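Local coordinates for XC6422 protein (Xanthomonas campestris, PDB 2FUK) that is probably a hydrolase, a small serine alpha/beta-hydrolase that has no lid, at residues V19-V24 with T82-F87; T39-H44 with D111-A116; P142-W147 with Q172-W177; L159-D164 with V188-T193. One frame throughout, in Å; residues are numbered along the deposited sequence.

Contact 1: V19-V24 with T82-F87; sequences VGPLDV and TSAGSF
D23 reaches across to T82 with its whole carboxylate and shows how one acidic side chain can pin a loop to a strand. Its CB lies 3.9 Å from S83 OG. At the next step CG stands anti to the carbonyl carbon (chi1 -63°), and from there the two oxygens take different groups of T82. OD1 takes the backbone N-H of T82 on its syn lone pair, with N and OD1 2.7 Å apart, and it also accepts a bond from the ND2 of N76. OD2 receives the hydroxyl of T82, OG1 to OD2 2.6 Å, on the syn side and 20° out of the carboxylate plane. The two side chains cross at about a right angle.

Beside this grip S83 OG accepts the N-H of D23 at 2.9 Å and is bonded in turn to the carbonyl of N76. Further along, A84 N donates to P21 O at 3.0 Å, while A84 CB rests on P21 CD at 3.7 Å. At G20 a CB would clash with that same A84 CB. The result is a loop following strand 71-75 moored to the start of strand 20-27, near the antiparallel edge of an alpha/beta-hydrolase sheet.

Contact 2: T39-H44 with D111-A116; sequences TAIVCH and DTLWLA
Strands 38-43 and 112-118 are parallel neighbours in the central sheet of the alpha/beta-hydrolase fold, and T39 to C43 meet T112 to A116 with their axes 4.7 Å apart and 19° from parallel. The backbone bonds alternate as parallel pairing requires: T39 and I41 each donate to and accept from the other strand, C43 N donates to A116 O at 2.9 Å, and the pairing runs on to F118.

Side chains sort by face. On one, A40 CB sits 3.7 Å from W114 CB, whose indole then leads away toward V136 and L216. On the other, I41 and L115 lie side by side pointing the same way, L115 CD2 being 3.9 Å from I41 CB. L113 has CG anti to its backbone N (chi1 -180°), and its CD1 comes 4.0 Å from I41 CD1. This second face is covered by helix 92-107, where V100 touches I41 and V104 touches T39.

One polar side-chain bond marks the start of the pair. T39 OG1 donates to D111 OD2 at 2.8 Å, meeting the anti lone pair, while D111 OD1 forms a salt bridge with R108. With its charge shared in this way, D111 is probably kept ionised, and the buried threonine hydroxyl has an acceptor; beyond it the contact rests on backbone bonds and hydrocarbon.

Contact 3: P142-W147 with Q172-W177; sequences PPAGRW and QAVYDW
A144 plugs its CB into the flank of helix 171-178, the dense part of a contact made without a hydrogen bond between the two segments. That methyl lies 3.7 Å from A173 O and 3.8 Å from V174 CA, and meets V174 CG2 and the indole of W177 as well. P142 packs beside it: its CG is 4.0 Å from V174 CG1, the two side chains crossing at about a right angle, and equally near W177 CZ3, which it meets at the edge of the ring, close to its plane. V174 CG2, anti to the carbonyl carbon, reaches P142 O at 3.4 Å.

The loop is bent to offer these groups by an inverse gamma turn centred on P143, closed by A144 N to P142 O at 2.7 Å. It follows strand 136-140 of the alpha/beta-hydrolase sheet, and the helix it meets is the connection of a beta-alpha-beta unit; F149 covers P142 and A144 from the loop itself.

Toward solvent the fit slackens. A173, partly exposed, brings its CB to A144 O at 3.8 Å but stays 4.4 Å from A144 CB. On the exposed side of the helix, Q172 NE2 instead bonds within its own segment, to D176 OD1 from above the carboxylate plane.

Contact 4: L159-D164 with V188-T193; sequences LVIQGD and VRMPDT
R189 holds D164 side-on, with two nitrogens converging on one oxygen. NE gives the shorter arm of the salt bridge, 2.8 Å to OD1 on its syn lone pair, and NH2 reaches the same OD1 at 3.2 Å, 33° out of the carboxylate plane. OD1 lies in the guanidinium plane at its edge, yet the two flat groups are turned 67° apart, and the remaining approach of NH2 to OD2 is weak. The bend at chi3 (54°) turns NE toward the D164 carboxylate.

Around this pair runs the parallel backbone pairing of strands 158-163 and 186-190, the two strands of a right-handed beta-alpha-beta crossover through helix 171-178. V188 is clasped between V160 O and Q162 N, M190 N binds Q162 O, and D164 N binds M190 O at 2.8 Å, which fixes the aspartate's backbone next to R189. On the face bearing I161, V188 and M190, the methionine sulfur touches I161 CG2 at 3.8 Å. At G163 a CB would clash with T193 O, where the chain curls back; T193 CB comes 3.8 Å from G163 CA, and T193 OG1 bonds to P191 O.

Farther out, helix 201-212 lies against I161, V188 and M190, while on the opposite face of the sheet Y175 of the crossover helix hydrogen-bonds the other oxygen of D164, OD2.

In the fold
From the N terminus, strand 20-27 opens contact 1 and strand 38-43 opens contact 2 before either is closed. Residues 82-87 then close the first loop and 111-116 the second, so these two cross. Contacts 3 and 4 follow in series and also cross each other: 142-147 and 159-164 open them, and 172-177 and 188-193 close them. This later pair touches, with centres 13 Å apart. Contacts 1, 2 and 4 all reach one sheet, near its antiparallel edge, in its middle and at its other edge respectively; contact 3 ties a loop to the helix joining the last two strands.

Contact 1: V19-V24 with T82-F87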
loop_
_atom_site.group_PDB
_atom_site.type_symbol
_atom_site.label_atom_id
_atom_site.label_comp_id
_atom_site.label_asym_id
_atom_site.label_seq_id
_atom_site.Cartn_x
_atom_site.Cartn_y
_atom_site.Cartn_z
ATOM N N VAL A 19 -11.824 -5.256 -32.753
ATOM C CA VAL A 19 -13.211 -4.989 -33.145
ATOM C C VAL A 19 -13.655 -3.570 -32.795
ATOM O O VAL A 19 -14.850 -3.280 -32.725
ATOM C CB VAL A 19 -14.205 -6.012 -32.506
ATOM C CG1 VAL A 19 -13.882 -7.427 -32.987
ATOM C CG2 VAL A 19 -14.155 -5.932 -30.990
ATOM N N GLY A 20 -12.689 -2.682 -32.590
ATOM C CA GLY A 20 -13.023 -1.311 -32.256
ATOM C C GLY A 20 -12.225 -0.801 -31.070
ATOM O O GLY A 20 -11.332 -1.491 -30.578
ATOM N N PRO A 21 -12.543 0.406 -30.580
ATOM C CA PRO A 21 -11.880 1.059 -29.444
ATOM C C PRO A 21 -11.850 0.227 -28.166
ATOM O O PRO A 21 -12.774 -0.533 -27.883
ATOM C CB PRO A 21 -12.698 2.340 -29.258
ATOM C CG PRO A 21 -13.240 2.601 -30.631
ATOM C CD PRO A 21 -13.657 1.234 -31.072
ATOM N N LEU A 22 -10.769 0.382 -27.404
ATOM C CA LEU A 22 -10.599 -0.310 -26.129
ATOM C C LEU A 22 -10.219 0.722 -25.071
ATOM O O LEU A 22 -9.314 1.534 -25.285
ATOM C CB LEU A 22 -9.490 -1.373 -26.220
ATOM C CG LEU A 22 -9.719 -2.643 -27.044
ATOM C CD1 LEU A 22 -8.418 -3.452 -27.135
ATOM C CD2 LEU A 22 -10.821 -3.476 -26.412
ATOM N N ASP A 23 -10.921 0.705 -23.942
ATOM C CA ASP A 23 -10.623 1.619 -22.845
ATOM C C ASP A 23 -9.345 1.132 -22.190
ATOM O O ASP A 23 -9.232 -0.049 -21.840
ATOM C CB ASP A 23 -11.731 1.594 -21.798
ATOM C CG ASP A 23 -13.057 2.058 -22.341
ATOM O OD1 ASP A 23 -14.079 1.678 -21.745
ATOM O OD2 ASP A 23 -13.079 2.811 -23.342
ATOM N N VAL A 24 -8.391 2.038 -22.017
ATOM C CA VAL A 24 -7.113 1.695 -21.418
ATOM C C VAL A 24 -6.735 2.679 -20.317
ATOM O O VAL A 24 -7.089 3.854 -20.372
ATOM C CB VAL A 24 -6.001 1.687 -22.505
ATOM C CG1 VAL A 24 -4.631 1.475 -21.879
ATOM C CG2 VAL A 24 -6.284 0.584 -23.510
ATOM N N THR A 82 -16.695 1.588 -22.434
ATOM C CA THR A 82 -16.867 2.077 -23.795
ATOM C C THR A 82 -15.987 1.327 -24.797
ATOM O O THR A 82 -15.680 1.830 -25.881
ATOM C CB THR A 82 -16.648 3.615 -23.903
ATOM O OG1 THR A 82 -15.437 4.005 -23.244
ATOM C CG2 THR A 82 -17.835 4.348 -23.265
ATOM N N SER A 83 -15.570 0.118 -24.428
ATOM C CA SER A 83 -14.791 -0.706 -25.342
ATOM C C SER A 83 -15.872 -1.283 -26.243
ATOM O O SER A 83 -16.848 -1.855 -25.758
ATOM C CB SER A 83 -14.071 -1.841 -24.603
ATOM O OG SER A 83 -12.877 -1.375 -23.992
ATOM N N ALA A 84 -15.705 -1.115 -27.548
ATOM C CA ALA A 84 -16.690 -1.602 -28.504
ATOM C C ALA A 84 -16.766 -3.127 -28.579
ATOM O O ALA A 84 -15.892 -3.839 -28.070
ATOM C CB ALA A 84 -16.385 -1.035 -29.875
ATOM N N GLY A 85 -17.830 -3.618 -29.214
ATOM C CA GLY A 85 -17.999 -5.048 -29.396
ATOM C C GLY A 85 -18.887 -5.775 -28.410
ATOM O O GLY A 85 -19.530 -5.171 -27.553
ATOM N N SER A 86 -18.920 -7.096 -28.548
ATOM C CA SER A 86 -19.716 -7.939 -27.667
ATOM C C SER A 86 -18.888 -9.084 -27.076
ATOM O O SER A 86 -17.929 -9.564 -27.687
ATOM C CB SER A 86 -20.930 -8.496 -28.420
ATOM O OG SER A 86 -20.539 -9.075 -29.648
ATOM N N PHE A 87 -19.275 -9.508 -25.880
ATOM C CA PHE A 87 -18.611 -10.592 -25.167
ATOM C C PHE A 87 -18.391 -11.778 -26.101
ATOM O O PHE A 87 -19.307 -12.186 -26.808
ATOM C CB PHE A 87 -19.478 -10.997 -23.973
ATOM C CG PHE A 87 -18.912 -12.121 -23.160
ATOM C CD1 PHE A 87 -17.713 -11.967 -22.468
ATOM C CD2 PHE A 87 -19.581 -13.342 -23.081
ATOM C CE1 PHE A 87 -17.191 -13.009 -21.713
ATOM C CE2 PHE A 87 -19.063 -14.390 -22.326
ATOM C CZ PHE A 87 -17.871 -14.224 -21.643
#

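Contact 2: T39-H44 with D111-A116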
loop_
_atom_site.group_PDB
_atom_site.type_symbol
_atom_site.label_atom_id
_atom_site.label_comp_id
_atom_site.label_asym_id
_atom_site.label_seq_id
_atom_site.Cartn_x
_atom_site.Cartn_y
_atom_site.Cartn_z
ATOM N N THR A 39 6.569 -3.676 -17.649
ATOM C CA THR A 39 5.226 -3.121 -17.794
ATOM C C THR A 39 4.330 -4.345 -17.680
ATOM O O THR A 39 4.587 -5.369 -18.319
ATOM C CB THR A 39 4.988 -2.450 -19.167
ATOM O OG1 THR A 39 5.790 -1.267 -19.279
ATOM C CG2 THR A 39 3.521 -2.038 -19.309
ATOM N N ALA A 40 3.305 -4.250 -16.842
ATOM C CA ALA A 40 2.384 -5.357 -16.644
ATOM C C ALA A 40 0.985 -4.975 -17.093
ATOM O O ALA A 40 0.584 -3.818 -16.976
ATOM C CB ALA A 40 2.358 -5.754 -15.172
ATOM N N ILE A 41 0.256 -5.948 -17.630
ATOM C CA ILE A 41 -1.122 -5.730 -18.058
ATOM C C ILE A 41 -1.975 -6.597 -17.145
ATOM O O ILE A 41 -1.671 -7.771 -16.943
ATOM C CB ILE A 41 -1.353 -6.173 -19.522
ATOM C CG1 ILE A 41 -0.465 -5.357 -20.459
ATOM C CG2 ILE A 41 -2.820 -5.953 -19.909
ATOM C CD1 ILE A 41 -0.482 -5.845 -21.895
ATOM N N VAL A 42 -3.031 -6.011 -16.586
ATOM C CA VAL A 42 -3.928 -6.728 -15.681
ATOM C C VAL A 42 -5.310 -6.862 -16.318
ATOM O O VAL A 42 -5.938 -5.859 -16.660
ATOM C CB VAL A 42 -4.063 -5.978 -14.331
ATOM C CG1 VAL A 42 -4.973 -6.756 -13.387
ATOM C CG2 VAL A 42 -2.687 -5.783 -13.704
ATOM N N CYS A 43 -5.775 -8.102 -16.470
ATOM C CA CYS A 43 -7.072 -8.388 -17.088
ATOM C C CYS A 43 -8.187 -8.564 -16.056
ATOM O O CYS A 43 -7.984 -9.186 -15.012
ATOM C CB CYS A 43 -6.969 -9.643 -17.958
ATOM S SG CYS A 43 -5.727 -9.541 -19.291
ATOM N N HIS A 44 -9.368 -8.038 -16.378
ATOM C CA HIS A 44 -10.513 -8.085 -15.473
ATOM C C HIS A 44 -11.419 -9.320 -15.591
ATOM O O HIS A 44 -11.335 -10.088 -16.552
ATOM C CB HIS A 44 -11.343 -6.794 -15.630
ATOM C CG HIS A 44 -12.130 -6.717 -16.903
ATOM N ND1 HIS A 44 -11.853 -5.810 -17.903
ATOM C CD2 HIS A 44 -13.207 -7.420 -17.322
ATOM C CE1 HIS A 44 -12.728 -5.959 -18.883
ATOM N NE2 HIS A 44 -13.560 -6.932 -18.555
ATOM N N ASP A 111 11.457 -2.671 -22.108
ATOM C CA ASP A 111 10.831 -3.292 -20.936
ATOM C C ASP A 111 10.505 -4.740 -21.239
ATOM O O ASP A 111 10.474 -5.149 -22.401
ATOM C CB ASP A 111 9.481 -2.641 -20.601
ATOM C CG ASP A 111 9.610 -1.348 -19.842
ATOM O OD1 ASP A 111 10.745 -0.890 -19.604
ATOM O OD2 ASP A 111 8.549 -0.793 -19.479
ATOM N N THR A 112 10.262 -5.515 -20.188
ATOM C CA THR A 112 9.825 -6.892 -20.376
ATOM C C THR A 112 8.335 -6.846 -20.043
ATOM O O THR A 112 7.848 -5.868 -19.462
ATOM C CB THR A 112 10.553 -7.898 -19.458
ATOM O OG1 THR A 112 10.650 -7.378 -18.129
ATOM C CG2 THR A 112 11.940 -8.196 -20.001
ATOM N N LEU A 113 7.607 -7.890 -20.409
ATOM C CA LEU A 113 6.173 -7.906 -20.172
ATOM C C LEU A 113 5.661 -8.914 -19.152
ATOM O O LEU A 113 5.983 -10.102 -19.202
ATOM C CB LEU A 113 5.449 -8.139 -21.497
ATOM C CG LEU A 113 3.924 -8.186 -21.435
ATOM C CD1 LEU A 113 3.372 -6.787 -21.247
ATOM C CD2 LEU A 113 3.393 -8.797 -22.723
ATOM N N TRP A 114 4.846 -8.423 -18.226
ATOM C CA TRP A 114 4.229 -9.278 -17.221
ATOM C C TRP A 114 2.727 -9.256 -17.486
ATOM O O TRP A 114 2.179 -8.231 -17.872
ATOM C CB TRP A 114 4.495 -8.744 -15.812
ATOM C CG TRP A 114 5.874 -9.022 -15.282
ATOM C CD1 TRP A 114 7.017 -9.216 -16.010
ATOM C CD2 TRP A 114 6.265 -9.039 -13.907
ATOM N NE1 TRP A 114 8.098 -9.343 -15.164
ATOM C CE2 TRP A 114 7.663 -9.238 -13.869
ATOM C CE3 TRP A 114 5.569 -8.898 -12.698
ATOM C CZ2 TRP A 114 8.382 -9.301 -12.666
ATOM C CZ3 TRP A 114 6.282 -8.960 -11.504
ATOM C CH2 TRP A 114 7.675 -9.160 -11.500
ATOM N N LEU A 115 2.069 -10.394 -17.295
ATOM C CA LEU A 115 0.629 -10.486 -17.491
ATOM C C LEU A 115 -0.003 -10.999 -16.209
ATOM O O LEU A 115 0.566 -11.845 -15.520
ATOM C CB LEU A 115 0.285 -11.443 -18.644
ATOM C CG LEU A 115 0.672 -11.063 -20.076
ATOM C CD1 LEU A 115 0.202 -12.159 -21.037
ATOM C CD2 LEU A 115 0.041 -9.735 -20.447
ATOM N N ALA A 116 -1.176 -10.471 -15.882
ATOM C CA ALA A 116 -1.899 -10.904 -14.695
ATOM C C ALA A 116 -3.380 -10.813 -15.009
ATOM O O ALA A 116 -3.792 -10.074 -15.902
ATOM C CB ALA A 116 -1.561 -10.010 -13.499
#

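Contact 3: P142-W147 with Q172-W177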
loop_
_atom_site.group_PDB
_atom_site.type_symbol
_atom_site.label_atom_id
_atom_site.label_comp_id
_atom_site.label_asym_id
_atom_site.label_seq_id
_atom_site.Cartn_x
_atom_site.Cartn_y
_atom_site.Cartn_z
ATOM N N PRO A 142 -7.892 -18.573 -10.918
ATOM C CA PRO A 142 -8.092 -19.112 -12.269
ATOM C C PRO A 142 -9.346 -19.965 -12.201
ATOM O O PRO A 142 -9.436 -20.867 -11.379
ATOM C CB PRO A 142 -6.828 -19.938 -12.507
ATOM C CG PRO A 142 -6.427 -20.362 -11.114
ATOM C CD PRO A 142 -6.653 -19.097 -10.319
ATOM N N PRO A 143 -10.328 -19.685 -13.064
ATOM C CA PRO A 143 -11.585 -20.433 -13.072
ATOM C C PRO A 143 -11.545 -21.871 -13.566
ATOM O O PRO A 143 -12.217 -22.208 -14.537
ATOM C CB PRO A 143 -12.489 -19.548 -13.924
ATOM C CG PRO A 143 -11.536 -19.016 -14.937
ATOM C CD PRO A 143 -10.335 -18.628 -14.094
ATOM N N ALA A 144 -10.763 -22.720 -12.901
ATOM C CA ALA A 144 -10.697 -24.124 -13.287
ATOM C C ALA A 144 -12.074 -24.729 -13.045
ATOM O O ALA A 144 -12.788 -24.339 -12.112
ATOM C CB ALA A 144 -9.655 -24.853 -12.462
ATOM N N GLY A 145 -12.445 -25.680 -13.890
ATOM C CA GLY A 145 -13.744 -26.305 -13.750
ATOM C C GLY A 145 -14.808 -25.668 -14.630
ATOM O O GLY A 145 -15.850 -26.282 -14.866
ATOM N N ARG A 146 -14.564 -24.456 -15.129
ATOM C CA ARG A 146 -15.545 -23.782 -15.982
ATOM C C ARG A 146 -15.007 -23.438 -17.379
ATOM O O ARG A 146 -15.767 -23.408 -18.352
ATOM C CB ARG A 146 -16.049 -22.513 -15.288
ATOM C CG ARG A 146 -17.451 -22.065 -15.723
ATOM C CD ARG A 146 -18.487 -23.156 -15.445
ATOM N NE ARG A 146 -18.526 -23.502 -14.025
ATOM C CZ ARG A 146 -19.231 -24.507 -13.514
ATOM N NH1 ARG A 146 -19.965 -25.283 -14.307
ATOM N NH2 ARG A 146 -19.195 -24.740 -12.207
ATOM N N TRP A 147 -13.703 -23.189 -17.476
ATOM C CA TRP A 147 -13.057 -22.858 -18.745
ATOM C C TRP A 147 -12.000 -23.906 -19.093
ATOM O O TRP A 147 -11.524 -24.641 -18.221
ATOM C CB TRP A 147 -12.395 -21.479 -18.670
ATOM C CG TRP A 147 -13.344 -20.346 -18.412
ATOM C CD1 TRP A 147 -13.565 -19.719 -17.222
ATOM C CD2 TRP A 147 -14.196 -19.705 -19.368
ATOM N NE1 TRP A 147 -14.497 -18.718 -17.373
ATOM C CE2 TRP A 147 -14.905 -18.690 -18.682
ATOM C CE3 TRP A 147 -14.432 -19.887 -20.738
ATOM C CZ2 TRP A 147 -15.834 -17.861 -19.319
ATOM C CZ3 TRP A 147 -15.360 -19.059 -21.374
ATOM C CH2 TRP A 147 -16.047 -18.058 -20.660
ATOM N N GLN A 172 -10.889 -26.666 -4.934
ATOM C CA GLN A 172 -10.413 -28.020 -5.167
ATOM C C GLN A 172 -10.248 -28.307 -6.653
ATOM O O GLN A 172 -9.388 -29.097 -7.044
ATOM C CB GLN A 172 -11.349 -29.050 -4.525
ATOM C CG GLN A 172 -10.728 -30.435 -4.422
ATOM C CD GLN A 172 -9.376 -30.410 -3.727
ATOM O OE1 GLN A 172 -9.247 -29.884 -2.619
ATOM N NE2 GLN A 172 -8.359 -30.979 -4.374
ATOM N N ALA A 173 -11.060 -27.662 -7.484
ATOM C CA ALA A 173 -10.953 -27.851 -8.933
ATOM C C ALA A 173 -9.622 -27.268 -9.412
ATOM O O ALA A 173 -8.976 -27.807 -10.315
ATOM C CB ALA A 173 -12.107 -27.159 -9.641
ATOM N N VAL A 174 -9.235 -26.149 -8.810
ATOM C CA VAL A 174 -7.981 -25.496 -9.148
ATOM C C VAL A 174 -6.826 -26.402 -8.729
ATOM O O VAL A 174 -5.924 -26.687 -9.518
ATOM C CB VAL A 174 -7.851 -24.138 -8.417
ATOM C CG1 VAL A 174 -6.473 -23.526 -8.669
ATOM C CG2 VAL A 174 -8.948 -23.196 -8.901
ATOM N N TYR A 175 -6.864 -26.862 -7.486
ATOM C CA TYR A 175 -5.797 -27.718 -6.981
ATOM C C TYR A 175 -5.704 -29.037 -7.750
ATOM O O TYR A 175 -4.599 -29.515 -8.038
ATOM C CB TYR A 175 -5.993 -27.971 -5.479
ATOM C CG TYR A 175 -6.232 -26.709 -4.676
ATOM C CD1 TYR A 175 -5.631 -25.502 -5.045
ATOM C CD2 TYR A 175 -7.079 -26.708 -3.568
ATOM C CE1 TYR A 175 -5.875 -24.328 -4.339
ATOM C CE2 TYR A 175 -7.330 -25.534 -2.848
ATOM C CZ TYR A 175 -6.725 -24.347 -3.244
ATOM O OH TYR A 175 -6.977 -23.175 -2.567
ATOM N N ASP A 176 -6.850 -29.625 -8.096
ATOM C CA ASP A 176 -6.845 -30.887 -8.834
ATOM C C ASP A 176 -6.177 -30.707 -10.193
ATOM O O ASP A 176 -5.573 -31.633 -10.724
ATOM C CB ASP A 176 -8.266 -31.412 -9.059
ATOM C CG ASP A 176 -8.901 -31.996 -7.803
ATOM O OD1 ASP A 176 -8.206 -32.154 -6.773
ATOM O OD2 ASP A 176 -10.114 -32.312 -7.854
ATOM N N TRP A 177 -6.307 -29.510 -10.757
ATOM C CA TRP A 177 -5.721 -29.197 -12.052
ATOM C C TRP A 177 -4.225 -28.922 -11.920
ATOM O O TRP A 177 -3.413 -29.455 -12.681
ATOM C CB TRP A 177 -6.449 -27.982 -12.659
ATOM C CG TRP A 177 -5.700 -27.260 -13.742
ATOM C CD1 TRP A 177 -5.201 -27.788 -14.895
ATOM C CD2 TRP A 177 -5.372 -25.867 -13.763
ATOM N NE1 TRP A 177 -4.580 -26.809 -15.637
ATOM C CE2 TRP A 177 -4.672 -25.620 -14.963
ATOM C CE3 TRP A 177 -5.604 -24.802 -12.882
ATOM C CZ2 TRP A 177 -4.200 -24.347 -15.306
ATOM C CZ3 TRP A 177 -5.134 -23.535 -13.224
ATOM C CH2 TRP A 177 -4.442 -23.323 -14.425
#

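Contact 4: L159-D164 with V188-T193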
loop_
_atom_site.group_PDB
_atom_site.type_symbol
_atom_site.label_atom_id
_atom_site.label_comp_id
_atom_site.label_asym_id
_atom_site.label_seq_id
_atom_site.Cartn_x
_atom_site.Cartn_y
_atom_site.Cartn_z
ATOM N N LEU A 159 2.655 -17.414 -11.051
ATOM C CA LEU A 159 2.115 -17.373 -9.699
ATOM C C LEU A 159 0.595 -17.485 -9.699
ATOM O O LEU A 159 -0.081 -16.790 -10.459
ATOM C CB LEU A 159 2.518 -16.062 -9.018
ATOM C CG LEU A 159 1.882 -15.722 -7.668
ATOM C CD1 LEU A 159 2.342 -16.703 -6.602
ATOM C CD2 LEU A 159 2.269 -14.302 -7.278
ATOM N N VAL A 160 0.072 -18.363 -8.848
ATOM C CA VAL A 160 -1.367 -18.556 -8.716
ATOM C C VAL A 160 -1.782 -18.236 -7.282
ATOM O O VAL A 160 -1.163 -18.711 -6.326
ATOM C CB VAL A 160 -1.784 -20.014 -9.033
ATOM C CG1 VAL A 160 -3.265 -20.212 -8.700
ATOM C CG2 VAL A 160 -1.539 -20.322 -10.498
ATOM N N ILE A 161 -2.816 -17.415 -7.139
ATOM C CA ILE A 161 -3.343 -17.048 -5.831
ATOM C C ILE A 161 -4.811 -17.449 -5.805
ATOM O O ILE A 161 -5.589 -17.060 -6.680
ATOM C CB ILE A 161 -3.203 -15.536 -5.579
ATOM C CG1 ILE A 161 -1.717 -15.170 -5.582
ATOM C CG2 ILE A 161 -3.862 -15.159 -4.256
ATOM C CD1 ILE A 161 -1.444 -13.695 -5.550
ATOM N N GLN A 162 -5.188 -18.234 -4.803
ATOM C CA GLN A 162 -6.557 -18.709 -4.704
ATOM C C GLN A 162 -7.181 -18.573 -3.324
ATOM O O GLN A 162 -6.588 -18.976 -2.328
ATOM C CB GLN A 162 -6.604 -20.181 -5.127
ATOM C CG GLN A 162 -7.972 -20.838 -4.966
ATOM C CD GLN A 162 -8.994 -20.252 -5.914
ATOM O OE1 GLN A 162 -10.129 -19.954 -5.530
ATOM N NE2 GLN A 162 -8.601 -20.093 -7.164
ATOM N N GLY A 163 -8.386 -18.011 -3.269
ATOM C CA GLY A 163 -9.070 -17.899 -1.993
ATOM C C GLY A 163 -9.635 -19.270 -1.674
ATOM O O GLY A 163 -10.290 -19.878 -2.515
ATOM N N ASP A 164 -9.383 -19.772 -0.471
ATOM C CA ASP A 164 -9.872 -21.095 -0.110
ATOM C C ASP A 164 -11.331 -21.191 0.306
ATOM O O ASP A 164 -11.805 -22.272 0.661
ATOM C CB ASP A 164 -8.976 -21.703 0.965
ATOM C CG ASP A 164 -8.074 -22.782 0.412
ATOM O OD1 ASP A 164 -6.931 -22.897 0.887
ATOM O OD2 ASP A 164 -8.515 -23.528 -0.494
ATOM N N VAL A 188 -0.431 -19.752 -3.738
ATOM C CA VAL A 188 -0.714 -19.182 -2.433
ATOM C C VAL A 188 -2.194 -19.408 -2.171
ATOM O O VAL A 188 -3.048 -18.902 -2.899
ATOM C CB VAL A 188 -0.420 -17.666 -2.372
ATOM C CG1 VAL A 188 -0.939 -17.087 -1.053
ATOM C CG2 VAL A 188 1.066 -17.425 -2.484
ATOM N N ARG A 189 -2.483 -20.222 -1.164
ATOM C CA ARG A 189 -3.854 -20.509 -0.778
ATOM C C ARG A 189 -4.165 -19.583 0.390
ATOM O O ARG A 189 -3.485 -19.615 1.419
ATOM C CB ARG A 189 -3.993 -21.976 -0.366
ATOM C CG ARG A 189 -3.841 -22.934 -1.532
ATOM C CD ARG A 189 -3.913 -24.391 -1.096
ATOM N NE ARG A 189 -5.122 -24.679 -0.334
ATOM C CZ ARG A 189 -5.540 -25.905 -0.038
ATOM N NH1 ARG A 189 -4.842 -26.962 -0.445
ATOM N NH2 ARG A 189 -6.650 -26.075 0.666
ATOM N N MET A 190 -5.177 -18.743 0.217
ATOM C CA MET A 190 -5.559 -17.796 1.248
ATOM C C MET A 190 -6.762 -18.335 2.013
ATOM O O MET A 190 -7.850 -18.491 1.465
ATOM C CB MET A 190 -5.856 -16.431 0.608
ATOM C CG MET A 190 -4.627 -15.808 -0.073
ATOM S SD MET A 190 -4.933 -14.176 -0.795
ATOM C CE MET A 190 -5.685 -13.403 0.665
ATOM N N PRO A 191 -6.567 -18.656 3.296
ATOM C CA PRO A 191 -7.669 -19.185 4.095
ATOM C C PRO A 191 -8.833 -18.219 4.288
ATOM O O PRO A 191 -8.641 -17.008 4.350
ATOM C CB PRO A 191 -6.988 -19.556 5.410
ATOM C CG PRO A 191 -5.906 -18.558 5.520
ATOM C CD PRO A 191 -5.347 -18.513 4.107
ATOM N N ASP A 192 -10.032 -18.788 4.377
ATOM C CA ASP A 192 -11.277 -18.057 4.593
ATOM C C ASP A 192 -11.428 -16.832 3.707
ATOM O O ASP A 192 -11.998 -15.815 4.117
ATOM C CB ASP A 192 -11.387 -17.647 6.063
ATOM C CG ASP A 192 -11.182 -18.820 7.011
ATOM O OD1 ASP A 192 -11.727 -19.916 6.749
ATOM O OD2 ASP A 192 -10.483 -18.645 8.026
ATOM N N THR A 193 -10.940 -16.943 2.479
ATOM C CA THR A 193 -10.997 -15.840 1.534
ATOM C C THR A 193 -11.990 -16.104 0.410
ATOM O O THR A 193 -11.950 -17.154 -0.238
ATOM C CB THR A 193 -9.603 -15.581 0.951
ATOM O OG1 THR A 193 -8.719 -15.203 2.014
ATOM C CG2 THR A 193 -9.646 -14.477 -0.097
#